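PDB 3TL4: glutamine--tRNA ligase from Saccharomyces cerevisiae, which attaches glutamine to tRNA(Gln) at the expense of ATP, represented here by its appended N-terminal tRNA-binding domain. Local coordinates for residues E6-F11 against E23-K28; T65-S70 against Y94-G99; V113-T118 against L158-P163; K143-I148 against I169-V174. All coordinates share one frame; numbering follows the deposited sequence.

Contact 1: residues E6-F11 against E23-K28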
# COMPACT_ATOMS: atom_id res chain seq x y z
N GLU A 6 21.62 -19.37 -9.76
CA GLU A 6 20.96 -18.58 -10.80
C GLU A 6 20.05 -17.54 -10.16
O GLU A 6 20.09 -16.36 -10.53
CB GLU A 6 20.15 -19.47 -11.76
CG GLU A 6 20.94 -20.59 -12.41
CD GLU A 6 20.16 -21.31 -13.51
OE1 GLU A 6 18.95 -21.51 -13.34
OE2 GLU A 6 20.76 -21.65 -14.54
N LEU A 7 19.24 -17.99 -9.21
CA LEU A 7 18.37 -17.10 -8.45
C LEU A 7 19.17 -15.96 -7.83
O LEU A 7 18.78 -14.80 -7.93
CB LEU A 7 17.66 -17.88 -7.35
CG LEU A 7 16.78 -19.04 -7.80
CD1 LEU A 7 16.60 -20.05 -6.66
CD2 LEU A 7 15.44 -18.54 -8.28
N THR A 8 20.28 -16.30 -7.20
CA THR A 8 21.15 -15.31 -6.57
C THR A 8 21.63 -14.28 -7.58
O THR A 8 21.62 -13.08 -7.31
CB THR A 8 22.40 -15.97 -5.94
OG1 THR A 8 22.01 -16.73 -4.79
CG2 THR A 8 23.39 -14.91 -5.51
N GLN A 9 22.06 -14.76 -8.75
CA GLN A 9 22.62 -13.89 -9.77
C GLN A 9 21.61 -12.84 -10.24
O GLN A 9 21.91 -11.65 -10.28
CB GLN A 9 23.13 -14.73 -10.95
CG GLN A 9 24.44 -14.22 -11.55
CD GLN A 9 25.04 -15.21 -12.55
OE1 GLN A 9 24.83 -15.09 -13.76
NE2 GLN A 9 25.79 -16.19 -12.05
N LEU A 10 20.40 -13.28 -10.58
CA LEU A 10 19.37 -12.38 -11.10
C LEU A 10 18.98 -11.30 -10.09
O LEU A 10 18.88 -10.13 -10.43
CB LEU A 10 18.13 -13.16 -11.51
CG LEU A 10 16.92 -12.34 -11.95
CD1 LEU A 10 17.25 -11.51 -13.18
CD2 LEU A 10 15.72 -13.25 -12.22
N PHE A 11 18.76 -11.72 -8.84
CA PHE A 11 18.28 -10.84 -7.79
C PHE A 11 19.25 -9.72 -7.46
O PHE A 11 18.84 -8.58 -7.25
CB PHE A 11 17.98 -11.63 -6.51
CG PHE A 11 16.87 -12.63 -6.67
CD1 PHE A 11 16.04 -12.60 -7.78
CD2 PHE A 11 16.65 -13.60 -5.71
CE1 PHE A 11 15.01 -13.52 -7.93
CE2 PHE A 11 15.62 -14.53 -5.85
CZ PHE A 11 14.80 -14.48 -6.96
N GLU A 23 18.40 -13.78 2.42
CA GLU A 23 17.14 -14.01 3.11
C GLU A 23 16.05 -14.53 2.15
O GLU A 23 15.36 -15.51 2.45
CB GLU A 23 16.72 -12.70 3.78
CG GLU A 23 15.41 -12.74 4.54
CD GLU A 23 14.88 -11.35 4.83
OE1 GLU A 23 15.65 -10.52 5.36
OE2 GLU A 23 13.71 -11.08 4.50
N ILE A 24 15.92 -13.89 0.99
CA ILE A 24 14.94 -14.31 -0.02
C ILE A 24 15.06 -15.79 -0.44
O ILE A 24 14.05 -16.50 -0.53
CB ILE A 24 14.99 -13.42 -1.27
CG1 ILE A 24 14.47 -12.01 -0.96
CG2 ILE A 24 14.17 -14.05 -2.41
CD1 ILE A 24 14.71 -11.00 -2.07
N VAL A 25 16.28 -16.24 -0.72
CA VAL A 25 16.50 -17.61 -1.20
C VAL A 25 16.29 -18.65 -0.10
O VAL A 25 16.25 -19.86 -0.38
CB VAL A 25 17.91 -17.80 -1.84
CG1 VAL A 25 18.01 -17.08 -3.17
CG2 VAL A 25 19.00 -17.33 -0.89
N LYS A 26 16.18 -18.19 1.14
CA LYS A 26 15.78 -19.06 2.24
C LYS A 26 14.41 -19.66 1.92
O LYS A 26 14.13 -20.81 2.25
CB LYS A 26 15.71 -18.26 3.55
CG LYS A 26 16.82 -18.53 4.56
CD LYS A 26 18.20 -18.28 3.99
CE LYS A 26 19.27 -18.37 5.06
NZ LYS A 26 20.64 -18.26 4.49
N ASN A 27 13.57 -18.87 1.25
CA ASN A 27 12.21 -19.26 0.90
C ASN A 27 12.07 -19.59 -0.58
O ASN A 27 11.88 -18.70 -1.42
CB ASN A 27 11.25 -18.13 1.26
CG ASN A 27 9.81 -18.49 1.00
OD1 ASN A 27 9.48 -19.24 0.07
ND2 ASN A 27 8.92 -17.96 1.83
N LYS A 28 12.17 -20.87 -0.91
CA LYS A 28 12.28 -21.26 -2.31
C LYS A 28 11.03 -21.06 -3.15
O LYS A 28 11.13 -20.86 -4.36
CB LYS A 28 12.81 -22.69 -2.42
CG LYS A 28 14.25 -22.82 -1.97
CD LYS A 28 14.76 -24.25 -2.09
CE LYS A 28 16.15 -24.40 -1.48
NZ LYS A 28 17.17 -23.54 -2.15
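Phe-11 and Ile-24 are brought together by similar first torsions. The phenylalanine has CG anti to its own carbonyl carbon (chi1 -64°), while Ile-24, at chi1 -69°, keeps CG1 beside the backbone N and leaves CG2 as the branch that meets the ring. That methyl comes obliquely to the ring, with Ile-24 CG2 3.8 Å from Phe-11 CE2 and 4.2 Å from Phe-11 CD2. One face of the same ring lies under a carbonyl of its own helix, Leu-7 O standing 3.1 Å above the ring plane toward the rim.

Val-25 supplies the second touch. Its CG1 lies 4.3 Å from Leu-7 CB and equally far from Thr-8 OG1, and reaches the Phe-11 ring more loosely. A short beta-branched residue suits this place: it holds CG1 close to its backbone, within reach of Leu-7, Thr-8 and Phe-11. The threonine hydroxyl, beside this methyl, is satisfied by a hydrogen bond to Val-4 O one turn back.

Segment 6-11 lies on helix 4-13; 23-28 runs from the end of helix 18-24 through a turn into helix 28-39. Asn-27 caps this last helix at Val-30 N, and Tyr-35 and Leu-34 on it touch Leu-7 and Phe-11 respectively.

Contact 2: residues T65-S70 against Y94-G99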
# COMPACT_ATOMS: atom_id res chain seq x y z
N THR A 65 2.98 -20.41 -6.41
CA THR A 65 1.83 -20.80 -7.22
C THR A 65 1.76 -20.05 -8.55
O THR A 65 2.27 -18.95 -8.67
CB THR A 65 0.51 -20.56 -6.47
OG1 THR A 65 0.53 -21.28 -5.23
CG2 THR A 65 -0.66 -21.04 -7.31
N ASP A 66 1.13 -20.65 -9.55
CA ASP A 66 0.96 -19.97 -10.82
C ASP A 66 -0.29 -19.11 -10.82
O ASP A 66 -1.38 -19.59 -10.52
CB ASP A 66 0.92 -20.95 -11.99
CG ASP A 66 2.30 -21.30 -12.50
OD1 ASP A 66 3.22 -20.46 -12.34
OD2 ASP A 66 2.47 -22.41 -13.06
N LEU A 67 -0.11 -17.83 -11.15
CA LEU A 67 -1.22 -16.89 -11.23
C LEU A 67 -1.42 -16.44 -12.68
O LEU A 67 -0.56 -15.76 -13.25
CB LEU A 67 -0.97 -15.68 -10.33
CG LEU A 67 -2.07 -14.63 -10.19
CD1 LEU A 67 -3.23 -15.15 -9.35
CD2 LEU A 67 -1.49 -13.37 -9.56
N PRO A 68 -2.55 -16.83 -13.30
CA PRO A 68 -2.83 -16.36 -14.66
C PRO A 68 -2.89 -14.82 -14.69
O PRO A 68 -3.36 -14.22 -13.73
CB PRO A 68 -4.20 -16.96 -14.96
CG PRO A 68 -4.28 -18.19 -14.08
CD PRO A 68 -3.57 -17.78 -12.82
N LYS A 69 -2.39 -14.22 -15.77
CA LYS A 69 -2.36 -12.77 -15.91
C LYS A 69 -1.53 -12.05 -14.82
O LYS A 69 -1.76 -10.87 -14.56
CB LYS A 69 -3.79 -12.20 -15.94
CG LYS A 69 -4.60 -12.56 -17.19
CD LYS A 69 -4.06 -11.89 -18.44
CE LYS A 69 -4.91 -12.20 -19.68
NZ LYS A 69 -6.22 -11.49 -19.72
N SER A 70 -0.58 -12.74 -14.20
CA SER A 70 0.28 -12.11 -13.20
C SER A 70 1.02 -10.90 -13.79
O SER A 70 1.28 -9.94 -13.09
CB SER A 70 1.28 -13.11 -12.62
OG SER A 70 2.09 -13.68 -13.65
N TYR A 94 -7.53 -9.05 -7.12
CA TYR A 94 -8.42 -8.88 -8.27
C TYR A 94 -8.08 -9.87 -9.35
O TYR A 94 -8.97 -10.50 -9.93
CB TYR A 94 -8.34 -7.47 -8.86
CG TYR A 94 -9.31 -7.28 -10.02
CD1 TYR A 94 -10.63 -6.94 -9.78
CD2 TYR A 94 -8.91 -7.47 -11.34
CE1 TYR A 94 -11.53 -6.77 -10.82
CE2 TYR A 94 -9.82 -7.31 -12.40
CZ TYR A 94 -11.13 -6.96 -12.12
OH TYR A 94 -12.07 -6.79 -13.12
N VAL A 95 -6.80 -9.99 -9.64
CA VAL A 95 -6.33 -10.85 -10.72
C VAL A 95 -6.57 -12.30 -10.35
O VAL A 95 -6.93 -13.11 -11.21
CB VAL A 95 -4.86 -10.55 -11.09
CG1 VAL A 95 -4.35 -11.55 -12.12
CG2 VAL A 95 -4.75 -9.14 -11.65
N LYS A 96 -6.42 -12.61 -9.06
CA LYS A 96 -6.74 -13.94 -8.56
C LYS A 96 -8.24 -14.26 -8.67
O LYS A 96 -8.61 -15.35 -9.07
CB LYS A 96 -6.26 -14.11 -7.12
CG LYS A 96 -6.24 -15.56 -6.65
CD LYS A 96 -5.45 -15.77 -5.38
CE LYS A 96 -6.33 -15.83 -4.13
NZ LYS A 96 -5.56 -16.21 -2.88
N ALA A 97 -9.09 -13.29 -8.33
CA ALA A 97 -10.55 -13.45 -8.43
C ALA A 97 -11.04 -13.68 -9.85
O ALA A 97 -11.92 -14.50 -10.09
CB ALA A 97 -11.25 -12.23 -7.85
N ASN A 98 -10.46 -12.95 -10.80
CA ASN A 98 -10.96 -12.94 -12.16
C ASN A 98 -10.21 -13.87 -13.10
O ASN A 98 -10.67 -14.14 -14.19
CB ASN A 98 -10.96 -11.52 -12.70
CG ASN A 98 -11.92 -10.63 -11.96
OD1 ASN A 98 -11.51 -9.77 -11.18
ND2 ASN A 98 -13.18 -10.82 -12.20
N GLY A 99 -9.05 -14.36 -12.69
CA GLY A 99 -8.26 -15.23 -13.54
C GLY A 99 -7.96 -14.61 -14.88
O GLY A 99 -7.59 -13.43 -14.99
O HOH W 1 -5.43 -15.15 -12.09
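Leu-67 and Val-95 lead the apolar part of this contact, in which a loop rests on the last turn of helix 85-98. Leu-67 CD1 lies over the helix backbone, 3.8 Å from Lys-96 CA and 3.9 Å from Lys-96 CB, and the two side chains cross at about a right angle; it is the backbone end of the lysine that takes part, while its far end leads away. Leu-67 CD2 meets Val-95 CG1 at 4.2 Å. With CG1 anti to its backbone N (chi1 174°), Val-95 sets this methyl against the turn, where it packs on carbonyl oxygens, 3.3 Å from Pro-68 O and 3.6 Å from Lys-69 O.

The polar link is made by a water that donates to both Pro-68 O (2.8 Å) and Val-95 O (2.7 Å), tying loop to helix. Lys-69 combines both kinds of contact: its CB packs 3.9 Å from Val-95 CG1 and its CG lies beside Gly-99 O, while NZ is hydrogen-bonded to the carbonyls of Glu-100 and Ser-102.

Backbone shape suits Pro-68 and Gly-99. Leu-67 to Ser-70 form a type II turn, and Pro-68 fits its second position; Lys-69 takes the positive phi (61°) of the third, although it is not glycine. Gly-99 leaves the helix with positive phi (56°), which favours glycine, and lies beside Pro-68 CB.

The turn leads into helix 70-78, whose Ile-73 touches both Leu-67 and Val-95, while Met-107 of helix 104-109 also packs on the valine.

Contact 3: residues V113-T118 against L158-P163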
# COMPACT_ATOMS: atom_id res chain seq x y z
N VAL A 113 -5.81 2.72 -8.76
CA VAL A 113 -4.95 3.35 -9.76
C VAL A 113 -5.54 4.69 -10.20
O VAL A 113 -6.73 4.79 -10.48
CB VAL A 113 -4.67 2.42 -10.98
CG1 VAL A 113 -4.01 3.20 -12.11
CG2 VAL A 113 -3.80 1.22 -10.56
N GLY A 114 -4.71 5.73 -10.22
CA GLY A 114 -5.17 7.04 -10.64
C GLY A 114 -5.89 7.83 -9.57
O GLY A 114 -6.19 9.01 -9.75
N ILE A 115 -6.18 7.18 -8.45
CA ILE A 115 -6.79 7.84 -7.31
C ILE A 115 -5.74 8.61 -6.53
O ILE A 115 -4.80 8.02 -5.98
CB ILE A 115 -7.43 6.83 -6.35
CG1 ILE A 115 -8.43 5.94 -7.09
CG2 ILE A 115 -8.09 7.54 -5.16
CD1 ILE A 115 -9.64 6.69 -7.59
N GLU A 116 -5.88 9.94 -6.50
CA GLU A 116 -5.07 10.75 -5.60
C GLU A 116 -5.92 11.63 -4.69
O GLU A 116 -6.51 12.62 -5.13
CB GLU A 116 -4.04 11.61 -6.34
CG GLU A 116 -3.16 12.38 -5.36
CD GLU A 116 -2.17 13.32 -6.03
OE1 GLU A 116 -1.43 12.85 -6.93
OE2 GLU A 116 -2.13 14.52 -5.67
N ILE A 117 -5.98 11.26 -3.41
CA ILE A 117 -6.67 12.04 -2.40
C ILE A 117 -5.78 13.16 -1.89
O ILE A 117 -4.70 12.92 -1.35
CB ILE A 117 -7.05 11.15 -1.22
CG1 ILE A 117 -7.58 9.80 -1.72
CG2 ILE A 117 -8.06 11.85 -0.32
CD1 ILE A 117 -8.84 9.91 -2.53
N THR A 118 -6.23 14.40 -2.07
CA THR A 118 -5.44 15.57 -1.71
C THR A 118 -5.55 15.86 -0.22
O THR A 118 -6.50 15.42 0.42
CB THR A 118 -5.92 16.81 -2.48
OG1 THR A 118 -7.27 17.10 -2.12
CG2 THR A 118 -5.86 16.57 -3.98
N LEU A 158 -10.94 6.98 2.39
CA LEU A 158 -9.50 7.23 2.59
C LEU A 158 -8.62 6.00 2.39
O LEU A 158 -7.43 6.03 2.70
CB LEU A 158 -9.25 7.83 3.98
CG LEU A 158 -9.98 9.15 4.20
CD1 LEU A 158 -9.62 9.75 5.55
CD2 LEU A 158 -9.63 10.10 3.06
N LYS A 159 -9.20 4.93 1.89
CA LYS A 159 -8.45 3.70 1.64
C LYS A 159 -7.15 3.95 0.88
O LYS A 159 -6.11 3.41 1.22
CB LYS A 159 -9.31 2.71 0.85
CG LYS A 159 -8.57 1.43 0.48
CD LYS A 159 -9.47 0.46 -0.27
CE LYS A 159 -8.87 -0.94 -0.28
NZ LYS A 159 -9.64 -1.88 -1.15
N TRP A 160 -7.23 4.78 -0.16
CA TRP A 160 -6.08 5.01 -1.04
C TRP A 160 -5.28 6.26 -0.69
O TRP A 160 -4.30 6.58 -1.37
CB TRP A 160 -6.53 5.06 -2.50
CG TRP A 160 -7.25 3.82 -2.92
CD1 TRP A 160 -8.54 3.72 -3.35
CD2 TRP A 160 -6.72 2.49 -2.94
NE1 TRP A 160 -8.85 2.42 -3.65
CE2 TRP A 160 -7.75 1.64 -3.40
CE3 TRP A 160 -5.48 1.93 -2.62
CZ2 TRP A 160 -7.57 0.26 -3.54
CZ3 TRP A 160 -5.30 0.57 -2.76
CH2 TRP A 160 -6.35 -0.25 -3.23
N ALA A 161 -5.70 6.97 0.35
CA ALA A 161 -5.00 8.18 0.79
C ALA A 161 -3.68 7.86 1.51
O ALA A 161 -3.53 6.78 2.10
CB ALA A 161 -5.91 9.05 1.70
N ASP A 162 -2.73 8.79 1.44
CA ASP A 162 -1.47 8.67 2.18
C ASP A 162 -1.74 8.94 3.65
O ASP A 162 -2.13 10.04 4.02
CB ASP A 162 -0.44 9.66 1.62
CG ASP A 162 0.86 9.69 2.41
OD1 ASP A 162 1.08 8.82 3.28
OD2 ASP A 162 1.68 10.60 2.15
N PRO A 163 -1.52 7.93 4.50
CA PRO A 163 -1.92 7.99 5.92
C PRO A 163 -0.99 8.83 6.78
O PRO A 163 -1.23 8.94 7.99
CB PRO A 163 -1.85 6.52 6.36
CG PRO A 163 -0.82 5.91 5.46
CD PRO A 163 -0.94 6.63 4.13
O HOH W 2 -4.01 9.32 -3.07
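Ile-117 and Ala-161 form the tighter half of a contact between an extended linker, 113-118, and a type I beta turn running from Leu-158 to Ala-161. Ile-117 CB lies 3.8 Å from Ala-161 CB, and its CG1 and CG2 approach the same buried methyl. The small alanine allows the isoleucine this close to the turn. With CG2 anti to its backbone N, Ile-117 also sends that branch to CD2 of buried Leu-158, at 4.1 Å, the two side chains crossing at about a right angle. Val-122, Tyr-125 and Phe-166, from helices 119-132 and 166-178, add to the apolar surroundings.

The other half is sparser and more open to solvent. Exposed Ile-115 makes a single close approach to Trp-160, CG2 to CB at 4.0 Å. The indole turns instead to Leu-86, Gln-87 and Ala-90 of helix 85-98, and Lys-159 CG covers the centre of one of its faces. Trp-160 thus joins the turn 158-163 to helix 85-98, consistent with a place in the hinge between the two halves of the domain.

A water joins the two backbones: it accepts from Ile-117 N at 2.8 Å and donates to Ile-115 O and, at 3.2 Å, to Trp-160 O.

Contact 4: residues K143-I148 against I169-V174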
# COMPACT_ATOMS: atom_id res chain seq x y z
N LYS A 143 -8.31 13.35 24.94
CA LYS A 143 -8.20 11.92 25.20
C LYS A 143 -8.74 11.04 24.06
O LYS A 143 -8.38 9.87 23.95
CB LYS A 143 -8.93 11.55 26.50
CG LYS A 143 -8.34 12.17 27.75
CD LYS A 143 -9.17 11.82 28.97
CE LYS A 143 -8.53 12.34 30.27
NZ LYS A 143 -8.54 13.84 30.39
N LEU A 144 -9.60 11.61 23.23
CA LEU A 144 -10.24 10.85 22.16
C LEU A 144 -9.47 10.90 20.85
O LEU A 144 -9.77 10.17 19.91
CB LEU A 144 -11.68 11.34 21.95
CG LEU A 144 -12.58 10.54 21.01
CD1 LEU A 144 -12.49 9.05 21.31
CD2 LEU A 144 -14.04 11.02 21.09
N VAL A 145 -8.47 11.77 20.77
CA VAL A 145 -7.72 11.94 19.52
C VAL A 145 -7.12 10.63 18.94
O VAL A 145 -7.14 10.43 17.72
CB VAL A 145 -6.67 13.08 19.61
CG1 VAL A 145 -5.73 13.03 18.43
CG2 VAL A 145 -7.38 14.45 19.67
N PRO A 146 -6.60 9.74 19.80
CA PRO A 146 -6.13 8.47 19.23
C PRO A 146 -7.28 7.62 18.64
O PRO A 146 -7.06 6.83 17.72
CB PRO A 146 -5.48 7.77 20.41
CG PRO A 146 -5.09 8.90 21.36
CD PRO A 146 -6.20 9.90 21.22
N GLY A 147 -8.49 7.80 19.17
CA GLY A 147 -9.66 7.13 18.65
C GLY A 147 -10.16 7.72 17.34
O GLY A 147 -10.63 7.00 16.46
N ILE A 148 -10.07 9.03 17.21
CA ILE A 148 -10.46 9.70 15.98
C ILE A 148 -9.56 9.22 14.85
O ILE A 148 -10.01 8.95 13.73
CB ILE A 148 -10.34 11.21 16.12
CG1 ILE A 148 -11.26 11.70 17.25
CG2 ILE A 148 -10.66 11.92 14.79
CD1 ILE A 148 -11.31 13.20 17.38
N ILE A 169 -3.59 16.68 10.11
CA ILE A 169 -4.85 17.31 9.73
C ILE A 169 -5.89 17.15 10.84
O ILE A 169 -6.69 18.06 11.09
CB ILE A 169 -5.38 16.79 8.40
CG1 ILE A 169 -4.45 17.23 7.26
CG2 ILE A 169 -6.78 17.31 8.17
CD1 ILE A 169 -4.52 16.32 6.04
N ILE A 170 -5.86 16.01 11.53
CA ILE A 170 -6.71 15.79 12.69
C ILE A 170 -6.40 16.73 13.85
O ILE A 170 -7.31 17.32 14.43
CB ILE A 170 -6.64 14.36 13.21
CG1 ILE A 170 -7.29 13.42 12.20
CG2 ILE A 170 -7.33 14.26 14.56
CD1 ILE A 170 -7.06 11.95 12.48
N ASP A 171 -5.12 16.85 14.20
CA ASP A 171 -4.70 17.78 15.24
C ASP A 171 -5.20 19.20 14.95
O ASP A 171 -5.70 19.88 15.84
CB ASP A 171 -3.18 17.76 15.41
CG ASP A 171 -2.67 16.47 16.08
OD1 ASP A 171 -3.49 15.74 16.69
OD2 ASP A 171 -1.45 16.19 16.00
N GLN A 172 -5.08 19.65 13.70
CA GLN A 172 -5.55 20.98 13.34
C GLN A 172 -7.06 21.13 13.48
O GLN A 172 -7.55 22.12 14.00
CB GLN A 172 -5.16 21.30 11.91
CG GLN A 172 -3.69 21.17 11.58
CD GLN A 172 -3.45 21.47 10.11
OE1 GLN A 172 -3.68 22.59 9.65
NE2 GLN A 172 -3.04 20.46 9.36
N GLU A 173 -7.81 20.16 12.99
CA GLU A 173 -9.26 20.25 13.02
C GLU A 173 -9.81 20.15 14.43
O GLU A 173 -10.79 20.81 14.76
CB GLU A 173 -9.87 19.19 12.12
CG GLU A 173 -9.53 19.41 10.65
CD GLU A 173 -9.98 20.78 10.17
OE1 GLU A 173 -11.14 21.15 10.47
OE2 GLU A 173 -9.19 21.49 9.52
N VAL A 174 -9.19 19.34 15.26
CA VAL A 174 -9.66 19.15 16.63
C VAL A 174 -9.46 20.42 17.42
O VAL A 174 -10.33 20.82 18.20
CB VAL A 174 -8.95 17.93 17.29
CG1 VAL A 174 -9.19 17.92 18.76
CG2 VAL A 174 -9.47 16.64 16.67
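Val-145, Ile-148, Ile-170 and Val-174 make up the apolar part of this helix-to-helix contact. Val-145 and Ile-148 stand about one turn apart on one helix, as do Ile-170 and Val-174 on the other, so each helix offers a pair of branched side chains. Ile-148 divides its branches between two partners. Its CG2 lies 4.1 Å from Ile-170 CG2, the two side chains sliding past each other in opposite directions. Its CD1, carried farther out by an extended chi2 of -175°, meets Val-174 CG2 tip to tip at 4.0 Å. Val-174 uses its other methyl as well, CG1 lying 4.0 Å from Val-145 CG2. Branched aliphatic residues suit this seam because separate methyls can serve separate neighbours.

The polar part lies at the margin. Asp-171 OD1 comes within 3.9 Å of Val-145 CG1, a van der Waals touch beside a methyl, while the carboxylate finds its charge partner one turn back on its own helix, in a salt bridge from OD1 to Lys-167 NZ.

Tyr-129 of helix 119-132 and Ile-137 of helix 134-140 also pack on Ile-148, and Phe-149 touches Ile-170. The buried seam between helices 145-153 and 166-178 is thus one side of a small helical bundle, the C-terminal lobe of an all-helical domain.

Overall arrangement
The four contacts are spread along an elongated, all-helical domain; 1, 2 and 3 come in series, while 3 and 4 alternate along the chain, so that the turn 158-163 lies, in sequence, between the two helices of contact 4. Contacts 1 and 2 lie toward the N-terminal end, their centres about 23 Å apart. Contact 4 lies beyond the chain's centre, about 45 Å from contact 1 and about 40 Å from contact 2, centre to centre. Contact 3, about 10 Å from the chain's centre, stands between them, its centre about 24 Å from that of contact 2 and about 20 Å from that of contact 4. The synthetase's catalytic core is absent from this fragment, whose role is tRNA binding.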